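Local coordinates for putative glycosyltransferase (Mannosyltransferase) involved in glycosylating the PBCV-1 major capsid protein (Paramecium bursaria Chlorella virus 1, PDB 2P6W), which probably transfers a sugar from a UDP-sugar donor in glycosylation of the viral major capsid protein, this chain being its manganese-binding N-terminal domain, at residues Ser12-Phe15 with Ile20-Arg23; Lys24-Val29 with Tyr42-Pro47; Asp80-Val85 with Ala202-His207. One frame throughout, in Å; residues are numbered along the deposited sequence.

Contact 1: Ser12-Phe15 with Ile20-Arg23; sequences SGHF and IYAR
His14 lays its imidazole against the methyl of Ala22, at the point where the loop after strand 8-13 faces the first turn of helix 20-36. Its CB lies 3.9 Å from Ala22 CB, and from there CG swings to the side opposite the backbone N (chi1 -162°), which carries the ring out to the helix. CG comes nearest to the methyl, 3.5 Å from Ala22 CB; ND1 and CD2 follow at greater range, and NE2 and CE1, at the far side, are both 4.1 Å from Ala22 CB. The methyl thus sits over one face of the ring in a CH-pi contact, 18° off the normal and displaced toward the rim on the CG side. CE1 also reaches the phenol, His14 CE1 lying 3.6 Å from Tyr21 OH. The two rings meet obliquely, their planes 71° apart. ND1 is held by Ser81 OG, so a hydrogen bond fixes the rotation of the imidazole while Ala22 covers a face. Tyr21 OH in turn makes a weak hydrogen bond to Arg204. Gly13 and Phe15, flanking His14, bind UDP and UDP-glucose in this protein; the arrangement belongs to the nucleotide-binding end of the first beta-alpha-beta unit of a GT-A fold.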
ATOM      1  N   SER A  12      -6.350  -3.490   2.326  1.00 20.91           N
ATOM      2  CA  SER A  12      -5.380  -3.568   3.404  1.00 20.63           C
ATOM      3  C   SER A  12      -5.740  -4.773   4.234  1.00 20.90           C
ATOM      4  O   SER A  12      -6.577  -5.600   3.817  1.00 20.42           O
ATOM      5  CB  SER A  12      -5.426  -2.297   4.260  1.00 21.04           C
ATOM      6  OG  SER A  12      -4.337  -2.234   5.185  1.00 20.28           O
ATOM      7  N   GLY A  13      -5.139  -4.872   5.412  1.00 20.80           N
ATOM      8  CA  GLY A  13      -5.486  -5.963   6.322  1.00 21.25           C
ATOM      9  C   GLY A  13      -4.625  -5.892   7.545  1.00 21.86           C
ATOM     10  O   GLY A  13      -3.581  -5.233   7.531  1.00 22.90           O
ATOM     11  N   HIS A  14      -5.071  -6.559   8.610  1.00 21.80           N
ATOM     12  CA  HIS A  14      -4.283  -6.667   9.838  1.00 21.78           C
ATOM     13  C   HIS A  14      -4.830  -7.780  10.695  1.00 21.39           C
ATOM     14  O   HIS A  14      -6.034  -8.006  10.730  1.00 22.27           O
ATOM     15  CB  HIS A  14      -4.288  -5.381  10.658  1.00 21.96           C
ATOM     16  CG  HIS A  14      -3.177  -5.328  11.661  1.00 22.75           C
ATOM     17  ND1 HIS A  14      -1.920  -4.848  11.354  1.00 23.76           N
ATOM     18  CD2 HIS A  14      -3.114  -5.752  12.948  1.00 24.20           C
ATOM     19  CE1 HIS A  14      -1.141  -4.950  12.416  1.00 24.46           C
ATOM     20  NE2 HIS A  14      -1.839  -5.506  13.394  1.00 23.15           N
ATOM     21  N   PHE A  15      -3.924  -8.462  11.376  1.00 21.83           N
ATOM     22  CA  PHE A  15      -4.271  -9.392  12.440  1.00 22.25           C
ATOM     23  C   PHE A  15      -3.244  -9.203  13.565  1.00 22.60           C
ATOM     24  O   PHE A  15      -2.049  -9.098  13.281  1.00 22.99           O
ATOM     25  CB  PHE A  15      -4.203 -10.830  11.926  1.00 22.62           C
ATOM     26  CG  PHE A  15      -4.595 -11.852  12.950  1.00 23.44           C
ATOM     27  CD1 PHE A  15      -3.629 -12.419  13.783  1.00 23.67           C
ATOM     28  CD2 PHE A  15      -5.915 -12.245  13.083  1.00 22.67           C
ATOM     29  CE1 PHE A  15      -3.982 -13.369  14.750  1.00 24.05           C
ATOM     30  CE2 PHE A  15      -6.278 -13.202  14.046  1.00 24.40           C
ATOM     31  CZ  PHE A  15      -5.302 -13.755  14.873  1.00 24.13           C
ATOM     32  N   ILE A  20      -4.627  -1.650  18.330  1.00 21.91           N
ATOM     33  CA  ILE A  20      -5.447  -0.444  18.269  1.00 21.88           C
ATOM     34  C   ILE A  20      -5.131   0.460  17.081  1.00 21.85           C
ATOM     35  O   ILE A  20      -6.048   0.882  16.376  1.00 22.16           O
ATOM     36  CB  ILE A  20      -5.427   0.320  19.612  1.00 22.27           C
ATOM     37  CG1 ILE A  20      -6.067  -0.541  20.699  1.00 21.91           C
ATOM     38  CG2 ILE A  20      -6.150   1.673  19.511  1.00 21.77           C
ATOM     39  CD1 ILE A  20      -7.475  -1.089  20.349  1.00 27.65           C
ATOM     40  N   TYR A  21      -3.852   0.728  16.818  1.00 21.43           N
ATOM     41  CA  TYR A  21      -3.554   1.648  15.709  1.00 21.32           C
ATOM     42  C   TYR A  21      -4.136   1.153  14.392  1.00 21.72           C
ATOM     43  O   TYR A  21      -4.596   1.955  13.579  1.00 22.05           O
ATOM     44  CB  TYR A  21      -2.065   1.926  15.559  1.00 22.06           C
ATOM     45  CG  TYR A  21      -1.264   0.845  14.886  1.00 20.49           C
ATOM     46  CD1 TYR A  21      -1.229   0.724  13.477  1.00 20.72           C
ATOM     47  CD2 TYR A  21      -0.501  -0.041  15.643  1.00 22.17           C
ATOM     48  CE1 TYR A  21      -0.489  -0.280  12.850  1.00 18.85           C
ATOM     49  CE2 TYR A  21       0.257  -1.032  15.030  1.00 21.29           C
ATOM     50  CZ  TYR A  21       0.268  -1.145  13.636  1.00 21.10           C
ATOM     51  OH  TYR A  21       1.042  -2.132  13.053  1.00 22.30           O
ATOM     52  N   ALA A  22      -4.140  -0.165  14.198  1.00 22.42           N
ATOM     53  CA  ALA A  22      -4.624  -0.728  12.939  1.00 22.38           C
ATOM     54  C   ALA A  22      -6.145  -0.684  12.862  1.00 22.79           C
ATOM     55  O   ALA A  22      -6.703  -0.566  11.776  1.00 22.07           O
ATOM     56  CB  ALA A  22      -4.106  -2.147  12.762  1.00 22.63           C
ATOM     57  N   ARG A  23      -6.821  -0.766  14.010  1.00 22.90           N
ATOM     58  CA  ARG A  23      -8.271  -0.530  14.025  1.00 23.74           C
ATOM     59  C   ARG A  23      -8.530   0.886  13.527  1.00 23.24           C
ATOM     60  O   ARG A  23      -9.433   1.111  12.720  1.00 22.74           O
ATOM     61  CB  ARG A  23      -8.865  -0.731  15.430  1.00 23.40           C
ATOM     62  CG  ARG A  23     -10.396  -0.760  15.439  1.00 28.29           C
ATOM     63  CD  ARG A  23     -10.987  -1.147  16.804  1.00 28.61           C
ATOM     64  NE  ARG A  23     -10.434  -0.406  17.942  1.00 38.05           N
ATOM     65  CZ  ARG A  23     -10.710   0.866  18.232  1.00 40.89           C
ATOM     66  NH1 ARG A  23     -11.527   1.579  17.461  1.00 42.10           N
ATOM     67  NH2 ARG A  23     -10.156   1.434  19.297  1.00 42.47           N
TER

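Contact 2: Lys24-Val29 with Tyr42-Pro47; sequences KTKELV and YEESEP
Lys26 lies over the ring of Tyr42, and its neighbour Thr25 reaches the same tyrosine through water. Thr25 OG1 accepts a hydrogen bond from a water that also binds Tyr42 OH, 2.6 Å from that phenol oxygen. The water lies at the edge of the tyrosine ring, in its plane. The one proton of Thr25 OG1 faces two carbonyls, Ala22 O and Ser81 O, which must share it or compete for it, so the bridge ties Tyr42 to a hydroxyl already held by the helix and by the Asp80-Val83 turn. Lys26 follows with the direct packing. With CG turned away from its backbone N (chi1 -180°) and the rest of the chain extended, its methylenes run across one face of Tyr42. CB lies near the phenol end, Lys26 CB being 3.8 Å from Tyr42 CZ. CG stands over the middle, 3.6 Å from the Tyr42 ring centroid and 11° off the normal, a CH-pi contact. Toward the tip, Lys26 CE is 3.7 Å from Tyr42 CD2. The ammonium passes beyond the ring and meets Glu44 in a salt bridge, Lys26 NZ to Glu44 OE2 3.5 Å, the two side chains crossing at about a right angle. CG of Glu44 lies at the edge of the same tyrosine, in plane. Further along, Val29 packs on Phe40 and Ile10, joining helix to sheet. This is the return half of a beta-alpha-beta crossover, helix 20-36 packed on the strand 39-43 that it leads into, within the nucleotide-binding half of a GT-A fold.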
ATOM      1  N   LYS A  24      -7.730   1.832  14.009  1.00 22.27           N
ATOM      2  CA  LYS A  24      -7.951   3.242  13.698  1.00 22.63           C
ATOM      3  C   LYS A  24      -7.639   3.568  12.244  1.00 22.31           C
ATOM      4  O   LYS A  24      -8.409   4.273  11.583  1.00 22.66           O
ATOM      5  CB  LYS A  24      -7.165   4.135  14.656  1.00 23.04           C
ATOM      6  CG  LYS A  24      -7.709   4.075  16.077  1.00 25.26           C
ATOM      7  CD  LYS A  24      -6.930   4.993  16.968  1.00 29.95           C
ATOM      8  CE  LYS A  24      -7.608   5.195  18.304  1.00 31.02           C
ATOM      9  NZ  LYS A  24      -6.916   6.315  18.967  1.00 32.70           N
ATOM     10  N   THR A  25      -6.518   3.073  11.727  1.00 22.20           N
ATOM     11  CA  THR A  25      -6.214   3.304  10.319  1.00 21.48           C
ATOM     12  C   THR A  25      -7.282   2.663   9.428  1.00 21.98           C
ATOM     13  O   THR A  25      -7.719   3.283   8.464  1.00 22.24           O
ATOM     14  CB  THR A  25      -4.831   2.784   9.921  1.00 22.44           C
ATOM     15  OG1 THR A  25      -4.796   1.372  10.115  1.00 20.05           O
ATOM     16  CG2 THR A  25      -3.744   3.446  10.765  1.00 21.79           C
ATOM     17  N   LYS A  26      -7.697   1.436   9.753  1.00 21.43           N
ATOM     18  CA  LYS A  26      -8.793   0.802   9.018  1.00 21.39           C
ATOM     19  C   LYS A  26     -10.027   1.724   8.962  1.00 21.71           C
ATOM     20  O   LYS A  26     -10.604   1.939   7.893  1.00 21.38           O
ATOM     21  CB  LYS A  26      -9.182  -0.521   9.671  1.00 21.60           C
ATOM     22  CG  LYS A  26     -10.318  -1.220   8.934  1.00 23.42           C
ATOM     23  CD  LYS A  26     -11.010  -2.237   9.814  1.00 25.93           C
ATOM     24  CE  LYS A  26     -12.164  -2.902   9.071  1.00 29.68           C
ATOM     25  NZ  LYS A  26     -12.876  -3.942   9.897  1.00 33.56           N
ATOM     26  N   GLU A  27     -10.432   2.241  10.123  1.00 21.43           N
ATOM     27  CA  GLU A  27     -11.593   3.142  10.195  1.00 22.54           C
ATOM     28  C   GLU A  27     -11.465   4.336   9.268  1.00 22.28           C
ATOM     29  O   GLU A  27     -12.415   4.692   8.560  1.00 22.84           O
ATOM     30  CB  GLU A  27     -11.813   3.619  11.631  1.00 22.70           C
ATOM     31  CG  GLU A  27     -12.474   2.535  12.485  1.00 26.49           C
ATOM     32  CD  GLU A  27     -12.424   2.821  13.974  1.00 31.84           C
ATOM     33  OE1 GLU A  27     -11.969   3.923  14.366  1.00 33.17           O
ATOM     34  OE2 GLU A  27     -12.838   1.926  14.751  1.00 33.28           O
ATOM     35  N   LEU A  28     -10.288   4.961   9.269  1.00 21.57           N
ATOM     36  CA  LEU A  28     -10.058   6.153   8.440  1.00 21.02           C
ATOM     37  C   LEU A  28     -10.046   5.819   6.942  1.00 20.74           C
ATOM     38  O   LEU A  28     -10.596   6.554   6.123  1.00 20.29           O
ATOM     39  CB  LEU A  28      -8.761   6.855   8.859  1.00 21.15           C
ATOM     40  CG  LEU A  28      -8.753   7.398  10.286  1.00 21.93           C
ATOM     41  CD1 LEU A  28      -7.431   8.142  10.517  1.00 24.58           C
ATOM     42  CD2 LEU A  28      -9.942   8.320  10.486  1.00 24.16           C
ATOM     43  N   VAL A  29      -9.444   4.696   6.583  1.00 20.72           N
ATOM     44  CA  VAL A  29      -9.476   4.261   5.181  1.00 20.80           C
ATOM     45  C   VAL A  29     -10.898   3.914   4.733  1.00 20.93           C
ATOM     46  O   VAL A  29     -11.334   4.335   3.646  1.00 21.50           O
ATOM     47  CB  VAL A  29      -8.462   3.143   4.898  1.00 20.72           C
ATOM     48  CG1 VAL A  29      -8.503   2.710   3.418  1.00 22.29           C
ATOM     49  CG2 VAL A  29      -7.051   3.608   5.242  1.00 21.05           C
ATOM     50  N   TYR A  42     -10.786  -5.452   3.242  1.00 20.82           N
ATOM     51  CA  TYR A  42      -9.897  -5.564   4.410  1.00 21.69           C
ATOM     52  C   TYR A  42      -9.749  -7.006   4.867  1.00 21.18           C
ATOM     53  O   TYR A  42     -10.752  -7.660   5.187  1.00 21.94           O
ATOM     54  CB  TYR A  42     -10.459  -4.723   5.554  1.00 21.14           C
ATOM     55  CG  TYR A  42      -9.481  -4.445   6.654  1.00 21.28           C
ATOM     56  CD1 TYR A  42      -8.491  -3.465   6.501  1.00 22.05           C
ATOM     57  CD2 TYR A  42      -9.536  -5.146   7.864  1.00 22.48           C
ATOM     58  CE1 TYR A  42      -7.572  -3.209   7.548  1.00 21.14           C
ATOM     59  CE2 TYR A  42      -8.649  -4.884   8.893  1.00 22.58           C
ATOM     60  CZ  TYR A  42      -7.671  -3.918   8.735  1.00 22.32           C
ATOM     61  OH  TYR A  42      -6.786  -3.647   9.764  1.00 23.06           O
ATOM     62  N   GLU A  43      -8.516  -7.514   4.891  1.00 21.05           N
ATOM     63  CA  GLU A  43      -8.273  -8.894   5.284  1.00 22.00           C
ATOM     64  C   GLU A  43      -8.072  -8.994   6.793  1.00 22.69           C
ATOM     65  O   GLU A  43      -7.104  -8.459   7.339  1.00 23.64           O
ATOM     66  CB  GLU A  43      -7.064  -9.446   4.539  1.00 21.73           C
ATOM     67  CG  GLU A  43      -6.816 -10.951   4.773  1.00 21.36           C
ATOM     68  CD  GLU A  43      -7.885 -11.827   4.107  1.00 22.68           C
ATOM     69  OE1 GLU A  43      -8.380 -11.449   3.016  1.00 23.94           O
ATOM     70  OE2 GLU A  43      -8.223 -12.888   4.679  1.00 24.97           O
ATOM     71  N   GLU A  44      -8.993  -9.683   7.457  1.00 23.67           N
ATOM     72  CA  GLU A  44      -8.941  -9.814   8.916  1.00 26.05           C
ATOM     73  C   GLU A  44      -8.442 -11.189   9.360  1.00 25.66           C
ATOM     74  O   GLU A  44      -8.298 -11.429  10.560  1.00 25.97           O
ATOM     75  CB  GLU A  44     -10.323  -9.572   9.529  1.00 26.46           C
ATOM     76  CG  GLU A  44     -10.854  -8.156   9.437  1.00 30.88           C
ATOM     77  CD  GLU A  44     -12.309  -8.062   9.887  1.00 30.40           C
ATOM     78  OE1 GLU A  44     -12.654  -8.657  10.937  1.00 35.48           O
ATOM     79  OE2 GLU A  44     -13.110  -7.394   9.200  1.00 38.21           O
ATOM     80  N   SER A  45      -8.206 -12.098   8.410  1.00 25.22           N
ATOM     81  CA  SER A  45      -7.775 -13.456   8.747  1.00 25.36           C
ATOM     82  C   SER A  45      -6.353 -13.491   9.284  1.00 25.74           C
ATOM     83  O   SER A  45      -5.524 -12.658   8.915  1.00 25.67           O
ATOM     84  CB  SER A  45      -7.863 -14.369   7.523  1.00 25.31           C
ATOM     85  OG  SER A  45      -6.923 -13.970   6.539  1.00 24.29           O
ATOM     86  N   GLU A  46      -6.090 -14.455  10.160  1.00 27.22           N
ATOM     87  CA  GLU A  46      -4.736 -14.751  10.611  1.00 28.26           C
ATOM     88  C   GLU A  46      -3.965 -15.462   9.496  1.00 28.25           C
ATOM     89  O   GLU A  46      -4.440 -16.467   8.964  1.00 27.63           O
ATOM     90  CB  GLU A  46      -4.781 -15.632  11.865  1.00 28.60           C
ATOM     91  CG  GLU A  46      -3.403 -16.043  12.385  1.00 29.76           C
ATOM     92  CD  GLU A  46      -3.459 -16.731  13.738  1.00 30.50           C
ATOM     93  OE1 GLU A  46      -4.556 -17.140  14.173  1.00 33.93           O
ATOM     94  OE2 GLU A  46      -2.381 -16.867  14.360  1.00 36.86           O
ATOM     95  N   PRO A  47      -2.774 -14.944   9.144  1.00 28.59           N
ATOM     96  CA  PRO A  47      -1.965 -15.562   8.092  1.00 28.81           C
ATOM     97  C   PRO A  47      -1.585 -16.984   8.471  1.00 29.17           C
ATOM     98  O   PRO A  47      -1.312 -17.257   9.646  1.00 28.58           O
ATOM     99  CB  PRO A  47      -0.716 -14.677   8.035  1.00 28.70           C
ATOM    100  CG  PRO A  47      -1.108 -13.392   8.711  1.00 29.46           C
ATOM    101  CD  PRO A  47      -2.127 -13.749   9.719  1.00 28.86           C
TER
HETATM  102  O   HOH W   1      -5.511  -1.438   9.471  1.00 21.91           O

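Contact 3: Asp80-Val85 with Ala202-His207; sequences DSDVYV and AERDEH. With MN (manganese (II) ion), chain B.
Asp82 and Arg204 lie flat against each other, carboxylate and guanidinium planes 15° apart and stacked. Asp82 CB stands over the centre of the guanidinium, 3.5 Å from Arg204 CZ. The salt bridge between them is long, Asp82 OD1 to Arg204 NH1 3.7 Å: a pairing of charges without a hydrogen bond, since OD1 sits to one side of the guanidinium plane. The N-H groups are used elsewhere: NH2 bonds to Met196 O and to a citrate probably from the crystallisation liquor. The first torsion of Asp82 sets the carboxylate between Arg204 and the ion, and chi2 of -96° turns Asp82 OD2 to within 2.1 Å of the manganese. Asp80 OD2 binds the same ion, His195 is a further ligand, and Arg59 bridges to Asp80 OD1. A type I turn from Asp80 to Val83 brings both aspartates of this DxD motif to the ion. Away from the metal, the Tyr84 and His207 rings meet rim to rim, their planes 50° apart. Helix 201-210 thus packs beside the metal-bearing turn and the start of strand 83-85 through Arg204 and His207; the strand pairs antiparallel with strand 193-195, and helix 20-36 also borders the contact, Tyr21 touching Asp82 and Thr25 touching Tyr84.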
ATOM      1  N   ASP A  80      -0.476  -0.315   3.602  1.00 20.09           N
ATOM      2  CA  ASP A  80      -0.077  -0.991   4.854  1.00 20.26           C
ATOM      3  C   ASP A  80      -1.062  -0.600   5.949  1.00 20.32           C
ATOM      4  O   ASP A  80      -1.635   0.495   5.912  1.00 19.55           O
ATOM      5  CB  ASP A  80       1.306  -0.529   5.327  1.00 20.56           C
ATOM      6  CG  ASP A  80       2.450  -1.162   4.555  1.00 21.98           C
ATOM      7  OD1 ASP A  80       2.198  -1.964   3.631  1.00 21.58           O
ATOM      8  OD2 ASP A  80       3.613  -0.839   4.890  1.00 20.79           O
ATOM      9  N   SER A  81      -1.241  -1.458   6.943  1.00 19.64           N
ATOM     10  CA  SER A  81      -2.095  -1.093   8.075  1.00 20.26           C
ATOM     11  C   SER A  81      -1.499   0.027   8.936  1.00 20.53           C
ATOM     12  O   SER A  81      -2.181   0.559   9.828  1.00 20.33           O
ATOM     13  CB  SER A  81      -2.408  -2.321   8.944  1.00 20.64           C
ATOM     14  OG  SER A  81      -1.202  -2.950   9.362  1.00 21.51           O
ATOM     15  N   ASP A  82      -0.256   0.410   8.650  1.00 20.41           N
ATOM     16  CA  ASP A  82       0.368   1.538   9.337  1.00 20.18           C
ATOM     17  C   ASP A  82       0.300   2.826   8.470  1.00 20.58           C
ATOM     18  O   ASP A  82       0.997   3.807   8.725  1.00 20.68           O
ATOM     19  CB  ASP A  82       1.784   1.183   9.752  1.00 20.90           C
ATOM     20  CG  ASP A  82       2.533   0.405   8.682  1.00 23.57           C
ATOM     21  OD1 ASP A  82       2.560  -0.850   8.752  1.00 25.23           O
ATOM     22  OD2 ASP A  82       3.092   1.036   7.769  1.00 26.01           O
ATOM     23  N   VAL A  83      -0.581   2.816   7.471  1.00 20.34           N
ATOM     24  CA  VAL A  83      -0.832   4.008   6.653  1.00 21.02           C
ATOM     25  C   VAL A  83      -2.241   4.522   6.971  1.00 21.87           C
ATOM     26  O   VAL A  83      -3.165   3.731   7.141  1.00 21.69           O
ATOM     27  CB  VAL A  83      -0.717   3.686   5.132  1.00 20.60           C
ATOM     28  CG1 VAL A  83      -1.196   4.861   4.309  1.00 21.02           C
ATOM     29  CG2 VAL A  83       0.729   3.338   4.755  1.00 20.43           C
ATOM     30  N   TYR A  84      -2.422   5.838   7.067  1.00 22.29           N
ATOM     31  CA  TYR A  84      -3.786   6.337   7.247  1.00 22.78           C
ATOM     32  C   TYR A  84      -4.081   7.506   6.323  1.00 23.07           C
ATOM     33  O   TYR A  84      -3.194   8.024   5.656  1.00 23.03           O
ATOM     34  CB  TYR A  84      -4.050   6.721   8.698  1.00 23.73           C
ATOM     35  CG  TYR A  84      -3.206   7.868   9.202  1.00 23.93           C
ATOM     36  CD1 TYR A  84      -3.675   9.181   9.167  1.00 24.43           C
ATOM     37  CD2 TYR A  84      -1.946   7.632   9.753  1.00 22.46           C
ATOM     38  CE1 TYR A  84      -2.900  10.226   9.638  1.00 23.67           C
ATOM     39  CE2 TYR A  84      -1.155   8.675  10.238  1.00 23.79           C
ATOM     40  CZ  TYR A  84      -1.641   9.979  10.174  1.00 24.74           C
ATOM     41  OH  TYR A  84      -0.872  11.012  10.658  1.00 27.15           O
ATOM     42  N   VAL A  85      -5.350   7.886   6.276  1.00 22.34           N
ATOM     43  CA  VAL A  85      -5.767   9.015   5.479  1.00 22.46           C
ATOM     44  C   VAL A  85      -5.690  10.259   6.358  1.00 23.02           C
ATOM     45  O   VAL A  85      -6.305  10.316   7.428  1.00 23.04           O
ATOM     46  CB  VAL A  85      -7.196   8.802   4.944  1.00 22.65           C
ATOM     47  CG1 VAL A  85      -7.694  10.055   4.266  1.00 23.02           C
ATOM     48  CG2 VAL A  85      -7.236   7.613   3.953  1.00 23.25           C
ATOM     49  N   ALA A 202       3.257   0.437  19.888  1.00 21.54           N
ATOM     50  CA  ALA A 202       2.883   1.399  20.926  1.00 21.41           C
ATOM     51  C   ALA A 202       3.077   2.829  20.426  1.00 21.54           C
ATOM     52  O   ALA A 202       2.292   3.723  20.748  1.00 21.68           O
ATOM     53  CB  ALA A 202       3.695   1.159  22.210  1.00 21.37           C
ATOM     54  N   GLU A 203       4.128   3.039  19.633  1.00 21.49           N
ATOM     55  CA  GLU A 203       4.430   4.350  19.045  1.00 21.76           C
ATOM     56  C   GLU A 203       3.340   4.738  18.059  1.00 21.83           C
ATOM     57  O   GLU A 203       2.873   5.878  18.021  1.00 23.27           O
ATOM     58  CB  GLU A 203       5.808   4.311  18.372  1.00 21.14           C
ATOM     59  CG  GLU A 203       6.948   4.282  19.413  1.00 21.42           C
ATOM     60  CD  GLU A 203       8.254   3.708  18.897  1.00 23.91           C
ATOM     61  OE1 GLU A 203       8.449   3.629  17.651  1.00 23.68           O
ATOM     62  OE2 GLU A 203       9.099   3.348  19.757  1.00 23.46           O
ATOM     63  N   ARG A 204       2.921   3.765  17.256  1.00 22.05           N
ATOM     64  CA  ARG A 204       1.791   3.949  16.345  1.00 21.31           C
ATOM     65  C   ARG A 204       0.444   4.209  17.035  1.00 21.83           C
ATOM     66  O   ARG A 204      -0.348   5.036  16.557  1.00 21.85           O
ATOM     67  CB  ARG A 204       1.698   2.725  15.434  1.00 21.24           C
ATOM     68  CG  ARG A 204       2.859   2.663  14.460  1.00 20.57           C
ATOM     69  CD  ARG A 204       2.918   1.349  13.707  1.00 21.91           C
ATOM     70  NE  ARG A 204       3.916   1.372  12.638  1.00 22.74           N
ATOM     71  CZ  ARG A 204       4.325   0.289  11.974  1.00 23.28           C
ATOM     72  NH1 ARG A 204       3.811  -0.911  12.246  1.00 25.01           N
ATOM     73  NH2 ARG A 204       5.232   0.408  11.013  1.00 23.18           N
ATOM     74  N   ASP A 205       0.164   3.485  18.124  1.00 22.47           N
ATOM     75  CA  ASP A 205      -1.035   3.738  18.923  1.00 23.15           C
ATOM     76  C   ASP A 205      -1.015   5.192  19.378  1.00 23.52           C
ATOM     77  O   ASP A 205      -2.013   5.896  19.276  1.00 24.00           O
ATOM     78  CB  ASP A 205      -1.075   2.855  20.171  1.00 23.32           C
ATOM     79  CG  ASP A 205      -1.397   1.395  19.881  1.00 24.25           C
ATOM     80  OD1 ASP A 205      -1.665   1.021  18.719  1.00 23.55           O
ATOM     81  OD2 ASP A 205      -1.383   0.601  20.865  1.00 27.24           O
ATOM     82  N   GLU A 206       0.138   5.628  19.887  1.00 24.00           N
ATOM     83  CA  GLU A 206       0.268   6.982  20.415  1.00 25.10           C
ATOM     84  C   GLU A 206       0.096   8.029  19.307  1.00 25.01           C
ATOM     85  O   GLU A 206      -0.565   9.052  19.514  1.00 25.56           O
ATOM     86  CB  GLU A 206       1.612   7.138  21.143  1.00 25.68           C
ATOM     87  CG  GLU A 206       1.742   8.448  21.924  1.00 29.54           C
ATOM     88  CD  GLU A 206       2.687   8.346  23.113  1.00 35.07           C
ATOM     89  OE1 GLU A 206       3.745   7.681  22.998  1.00 36.90           O
ATOM     90  OE2 GLU A 206       2.372   8.954  24.164  1.00 37.43           O
ATOM     91  N   HIS A 207       0.659   7.765  18.128  1.00 24.85           N
ATOM     92  CA  HIS A 207       0.483   8.668  16.984  1.00 24.97           C
ATOM     93  C   HIS A 207      -0.989   8.758  16.622  1.00 25.41           C
ATOM     94  O   HIS A 207      -1.529   9.856  16.458  1.00 26.22           O
ATOM     95  CB  HIS A 207       1.272   8.189  15.764  1.00 25.32           C
ATOM     96  CG  HIS A 207       1.324   9.184  14.648  1.00 26.49           C
ATOM     97  ND1 HIS A 207       0.392   9.215  13.634  1.00 27.50           N
ATOM     98  CD2 HIS A 207       2.209  10.173  14.378  1.00 25.80           C
ATOM     99  CE1 HIS A 207       0.701  10.183  12.784  1.00 22.94           C
ATOM    100  NE2 HIS A 207       1.789  10.788  13.225  1.00 27.79           N
TER
HETATM  101 MN    MN B 214       4.530   0.236   6.513  1.00 22.11          MN

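In the fold
Contacts 1 and 2 are successive halves of one beta-alpha-beta unit, their centres about 4 Å apart; strands 8-13 and 39-43 are joined by backbone bonds such as Ser12 O to Glu43 N, 2.9 Å, and His14 CB packs on Tyr42 OH. Contact 3, centred about 9 Å from contact 1 and 12 Å from contact 2, adds the metal site. Ser81 links all three: its OG lies 2.8 Å from His14 ND1, and its O 2.8 Å from Thr25 OG1. Tyr21 N also bonds Asp205 OD1, fastening helix 201-210 to helix 20-36. The UDP-binding residues spread along one site, with Asp80 on the manganese and Gly13 and Phe15 farther out; the Tyr21 side chain is about 8 Å from the ion.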